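PDB 6ANS: DUF1214 domain-containing protein from Burkholderia cenocepacia, which is of unknown function and carries two DUF1214 regions in a chain that pairs with a second copy of itself. Local coordinates for residues A77-H81 against V82-D86; D59-T62 against R63-F67. One frame throughout, in Å; residues are numbered along the deposited sequence.

Overall arrangement
Followed from the N terminus, the chain reaches contact 2 first: residues 59-62 and 63-67 adjoin without a gap and form the N-cap and first turns of helix 60-83. Contact 1, 77-81 with 82-86, comes later on the same helix and takes it through its last turns into the loop beyond. Neither closes a long loop, and they lie in series without nesting or crossing; their centres are 27 Å apart and their nearest atoms about 13 Å. The start of the helix lies against helix 48-52 and strand 360-368, whereas its end meets helix 224-251 and strand 109-115. Both contacts also touch the second subunit, so the helix borders the dimer interface at each end.

Contact 1 of 2, residues A77-H81 against V82-D86; sequences ALEMH and VEFAD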
loop_
_atom_site.group_PDB
_atom_site.type_symbol
_atom_site.label_atom_id
_atom_site.label_comp_id
_atom_site.label_asym_id
_atom_site.label_seq_id
_atom_site.Cartn_x
_atom_site.Cartn_y
_atom_site.Cartn_z
ATOM N N ALA A 77 -0.082 8.038 -5.701
ATOM C CA ALA A 77 -0.155 8.363 -7.116
ATOM C C ALA A 77 -0.025 7.116 -7.983
ATOM O O ALA A 77 -0.688 7.008 -9.017
ATOM C CB ALA A 77 0.933 9.382 -7.457
ATOM N N LEU A 78 0.835 6.165 -7.585
ATOM C CA LEU A 78 1.058 4.985 -8.421
ATOM C C LEU A 78 -0.127 4.022 -8.371
ATOM O O LEU A 78 -0.440 3.359 -9.364
ATOM C CB LEU A 78 2.360 4.278 -8.004
ATOM C CG LEU A 78 3.668 4.974 -8.403
ATOM C CD1 LEU A 78 4.882 4.382 -7.647
ATOM C CD2 LEU A 78 3.894 4.914 -9.921
ATOM N N GLU A 79 -0.767 3.890 -7.213
ATOM C CA GLU A 79 -1.982 3.085 -7.155
ATOM C C GLU A 79 -3.087 3.741 -7.961
ATOM O O GLU A 79 -3.806 3.070 -8.723
ATOM C CB GLU A 79 -2.407 2.891 -5.696
ATOM C CG GLU A 79 -1.435 1.987 -4.886
ATOM C CD GLU A 79 -1.837 1.814 -3.415
ATOM O OE1 GLU A 79 -2.988 2.122 -3.052
ATOM O OE2 GLU A 79 -0.990 1.377 -2.610
HETATM N N MSE A 80 -3.220 5.053 -7.812
HETATM C CA MSE A 80 -4.216 5.824 -8.513
HETATM C C MSE A 80 -4.077 5.737 -10.024
HETATM O O MSE A 80 -5.048 5.488 -10.716
HETATM C CB MSE A 80 -4.137 7.285 -8.084
HETATM C CG MSE A 80 -5.188 8.156 -8.752
HETATM SE SE MSE A 80 -5.064 9.993 -8.082
HETATM C CE MSE A 80 -5.607 9.732 -6.190
ATOM N N HIS A 81 -2.856 5.921 -10.533
ATOM C CA HIS A 81 -2.674 6.150 -11.958
ATOM C C HIS A 81 -1.990 5.020 -12.701
ATOM O O HIS A 81 -2.010 5.032 -13.929
ATOM C CB HIS A 81 -1.874 7.436 -12.188
ATOM C CG HIS A 81 -2.644 8.670 -11.854
ATOM N ND1 HIS A 81 -3.778 9.038 -12.544
ATOM C CD2 HIS A 81 -2.457 9.614 -10.900
ATOM C CE1 HIS A 81 -4.242 10.174 -12.049
ATOM N NE2 HIS A 81 -3.458 10.545 -11.052
ATOM N N VAL A 82 -1.404 4.042 -12.009
ATOM C CA VAL A 82 -0.744 2.916 -12.658
ATOM C C VAL A 82 -1.420 1.589 -12.312
ATOM O O VAL A 82 -1.813 0.840 -13.202
ATOM C CB VAL A 82 0.762 2.878 -12.326
ATOM C CG1 VAL A 82 1.379 1.561 -12.777
ATOM C CG2 VAL A 82 1.456 4.052 -13.009
ATOM N N GLU A 83 -1.604 1.304 -11.017
ATOM C CA GLU A 83 -2.049 -0.032 -10.628
ATOM C C GLU A 83 -3.566 -0.205 -10.681
ATOM O O GLU A 83 -4.043 -1.278 -11.065
ATOM C CB GLU A 83 -1.537 -0.381 -9.221
ATOM C CG GLU A 83 -0.020 -0.411 -9.111
ATOM C CD GLU A 83 0.618 -1.474 -10.003
ATOM O OE1 GLU A 83 -0.099 -2.391 -10.460
ATOM O OE2 GLU A 83 1.843 -1.399 -10.232
ATOM N N PHE A 84 -4.341 0.809 -10.290
ATOM C CA PHE A 84 -5.802 0.710 -10.218
ATOM C C PHE A 84 -6.480 1.723 -11.134
ATOM O O PHE A 84 -7.454 2.366 -10.746
ATOM C CB PHE A 84 -6.313 0.889 -8.786
ATOM C CG PHE A 84 -5.818 -0.149 -7.840
ATOM C CD1 PHE A 84 -6.498 -1.350 -7.694
ATOM C CD2 PHE A 84 -4.637 0.045 -7.130
ATOM C CE1 PHE A 84 -6.024 -2.337 -6.830
ATOM C CE2 PHE A 84 -4.141 -0.944 -6.272
ATOM C CZ PHE A 84 -4.842 -2.139 -6.119
ATOM N N ALA A 85 -5.957 1.894 -12.351
ATOM C CA ALA A 85 -6.438 2.907 -13.288
ATOM C C ALA A 85 -7.170 2.328 -14.489
ATOM O O ALA A 85 -7.460 3.064 -15.436
ATOM C CB ALA A 85 -5.282 3.782 -13.765
ATOM N N ASP A 86 -7.481 1.037 -14.490
ATOM C CA ASP A 86 -8.143 0.418 -15.636
ATOM C C ASP A 86 -9.655 0.497 -15.435
ATOM O O ASP A 86 -10.227 -0.253 -14.635
ATOM C CB ASP A 86 -7.669 -1.024 -15.819
ATOM C CG ASP A 86 -8.234 -1.678 -17.073
ATOM O OD1 ASP A 86 -9.064 -1.048 -17.765
ATOM O OD2 ASP A 86 -7.813 -2.812 -17.392
#
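The carbonyl oxygen Leu78 O is gripped by two backbone amides at the end of the helix, Val82 N and Glu83 N, each 2.9 Å from it. The two donors arrive differently: Val82 N lies above the carbonyl plane, 40° out of it, whereas Glu83 N comes nearly head-on to the C=O bond. The second bond spans five residues, as does the next, from Phe84 N to Glu79 O at 2.8 Å, which is the evidence that the helix widens into a pi-type turn before it stops. Phe84 is the first residue to leave helical backbone angles.

With CG beside the backbone N (chi1 -62°), the Phe84 ring lies back toward Glu79, whose O is at the ring edge and in its plane, 3.5 Å from Phe84 CD2. The same ring carbon, Phe84 CD2, lies 3.9 Å from Glu79 CB. On another side of the turn Leu78 and Val82 point the same way, with Leu78 CD2 4.0 Å from Val82 CG2. Past the helix end, Ala85 CB rests 3.5 Å from Met80 O.

Glu83 OE2 forms a salt bridge with Arg72 of the second subunit. Within the chain, Met80, a selenomethionine, packs on Phe237 of helix 224-251 and on Tyr113 and Arg115 of strand 109-115, linking the last turns of helix 60-83 to both elements.

Contact 2 of 2, residues D59-T62 against R63-F67; sequences DPLT and RAEGF
An N-cap opens helix 60-83, with Asp59 in the capping position and Pro60 as the first helical residue. Across the two segments Arg63 N bonds to Asp59 O at 3.0 Å and 170° at the hydrogen, so the capping residue joins the helical bonding through its own carbonyl. The evidence for the cap is the bond from Thr62 N to Asp59 OD2, 3.0 Å long and 165° at the hydrogen, in which the amide meets the oxygen from above the carboxylate plane. Thr62 OG1 is swung beside its own backbone N (chi1 -66°), which also brings the hydroxyl up to the Asp59 carboxylate.

Regular alpha-helical bonding follows at once. Ala64 N reaches Pro60 O at 2.7 Å; the same four-residue step joins Glu65 N to Leu61 O and Gly66 N to Thr62 O. Trp312 NE1 supplies a second donor to Thr62 O, so this oxygen is held from outside the helix as well.

Arg63 leads away from the turn, its chain bent at chi2 and chi3, and NH1 bonds to Leu32 O of the second subunit. Glu65 OE1 accepts hydrogen bonds from His358 NE2 and Asn310 ND2. One turn apart on the helix, Leu61 and Glu65 cross at a slant, and the branch carbon Leu61 CD1 comes 3.8 Å from Glu65 OE2.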
loop_
_atom_site.group_PDB
_atom_site.type_symbol
_atom_site.label_atom_id
_atom_site.label_comp_id
_atom_site.label_asym_id
_atom_site.label_seq_id
_atom_site.Cartn_x
_atom_site.Cartn_y
_atom_site.Cartn_z
ATOM N N ASP A 59 11.919 24.408 9.943
ATOM C CA ASP A 59 12.397 23.648 11.088
ATOM C C ASP A 59 12.658 22.206 10.651
ATOM O O ASP A 59 12.008 21.708 9.729
ATOM C CB ASP A 59 11.377 23.697 12.221
ATOM C CG ASP A 59 10.041 23.116 11.817
ATOM O OD1 ASP A 59 9.265 23.840 11.152
ATOM O OD2 ASP A 59 9.767 21.946 12.158
ATOM N N PRO A 60 13.651 21.535 11.250
ATOM C CA PRO A 60 14.065 20.222 10.715
ATOM C C PRO A 60 12.946 19.197 10.677
ATOM O O PRO A 60 12.851 18.425 9.712
ATOM C CB PRO A 60 15.195 19.799 11.664
ATOM C CG PRO A 60 15.704 21.080 12.252
ATOM C CD PRO A 60 14.507 21.977 12.367
ATOM N N LEU A 61 12.069 19.191 11.683
ATOM C CA LEU A 61 10.985 18.213 11.707
ATOM C C LEU A 61 10.053 18.408 10.519
ATOM O O LEU A 61 9.781 17.465 9.765
ATOM C CB LEU A 61 10.219 18.303 13.031
ATOM C CG LEU A 61 9.089 17.292 13.250
ATOM C CD1 LEU A 61 9.559 15.865 13.003
ATOM C CD2 LEU A 61 8.551 17.416 14.674
ATOM N N THR A 62 9.563 19.634 10.327
ATOM C CA THR A 62 8.679 19.890 9.196
ATOM C C THR A 62 9.366 19.573 7.876
ATOM O O THR A 62 8.782 18.920 7.002
ATOM C CB THR A 62 8.216 21.341 9.215
ATOM O OG1 THR A 62 7.379 21.566 10.363
ATOM C CG2 THR A 62 7.467 21.657 7.936
ATOM N N ARG A 63 10.617 20.011 7.733
ATOM C CA ARG A 63 11.375 19.774 6.512
ATOM C C ARG A 63 11.529 18.275 6.272
ATOM O O ARG A 63 11.231 17.775 5.184
ATOM C CB ARG A 63 12.727 20.492 6.623
ATOM C CG ARG A 63 13.747 20.282 5.513
ATOM C CD ARG A 63 13.374 20.869 4.151
ATOM N NE ARG A 63 13.021 22.290 4.137
ATOM C CZ ARG A 63 13.879 23.294 3.960
ATOM N NH1 ARG A 63 15.175 23.062 3.817
ATOM N NH2 ARG A 63 13.438 24.544 3.938
ATOM N N ALA A 64 11.942 17.530 7.297
ATOM C CA ALA A 64 12.069 16.085 7.133
ATOM C C ALA A 64 10.731 15.451 6.772
ATOM O O ALA A 64 10.638 14.671 5.819
ATOM C CB ALA A 64 12.631 15.457 8.408
ATOM N N GLU A 65 9.666 15.816 7.490
ATOM C CA GLU A 65 8.359 15.247 7.183
ATOM C C GLU A 65 7.915 15.586 5.773
ATOM O O GLU A 65 7.244 14.774 5.129
ATOM C CB GLU A 65 7.320 15.718 8.203
ATOM C CG GLU A 65 7.486 15.025 9.525
ATOM C CD GLU A 65 6.378 15.310 10.507
ATOM O OE1 GLU A 65 5.631 16.281 10.304
ATOM O OE2 GLU A 65 6.266 14.561 11.502
ATOM N N GLY A 66 8.308 16.756 5.264
ATOM C CA GLY A 66 7.919 17.127 3.916
ATOM C C GLY A 66 8.444 16.179 2.858
ATOM O O GLY A 66 7.724 15.817 1.925
ATOM N N PHE A 67 9.710 15.765 2.975
ATOM C CA PHE A 67 10.229 14.823 1.990
ATOM C C PHE A 67 9.625 13.430 2.166
ATOM O O PHE A 67 9.444 12.705 1.179
ATOM C CB PHE A 67 11.759 14.793 2.043
ATOM C CG PHE A 67 12.399 16.061 1.530
ATOM C CD1 PHE A 67 12.302 16.414 0.188
ATOM C CD2 PHE A 67 13.068 16.912 2.394
ATOM C CE1 PHE A 67 12.879 17.600 -0.290
ATOM C CE2 PHE A 67 13.642 18.093 1.932
ATOM C CZ PHE A 67 13.557 18.436 0.587
#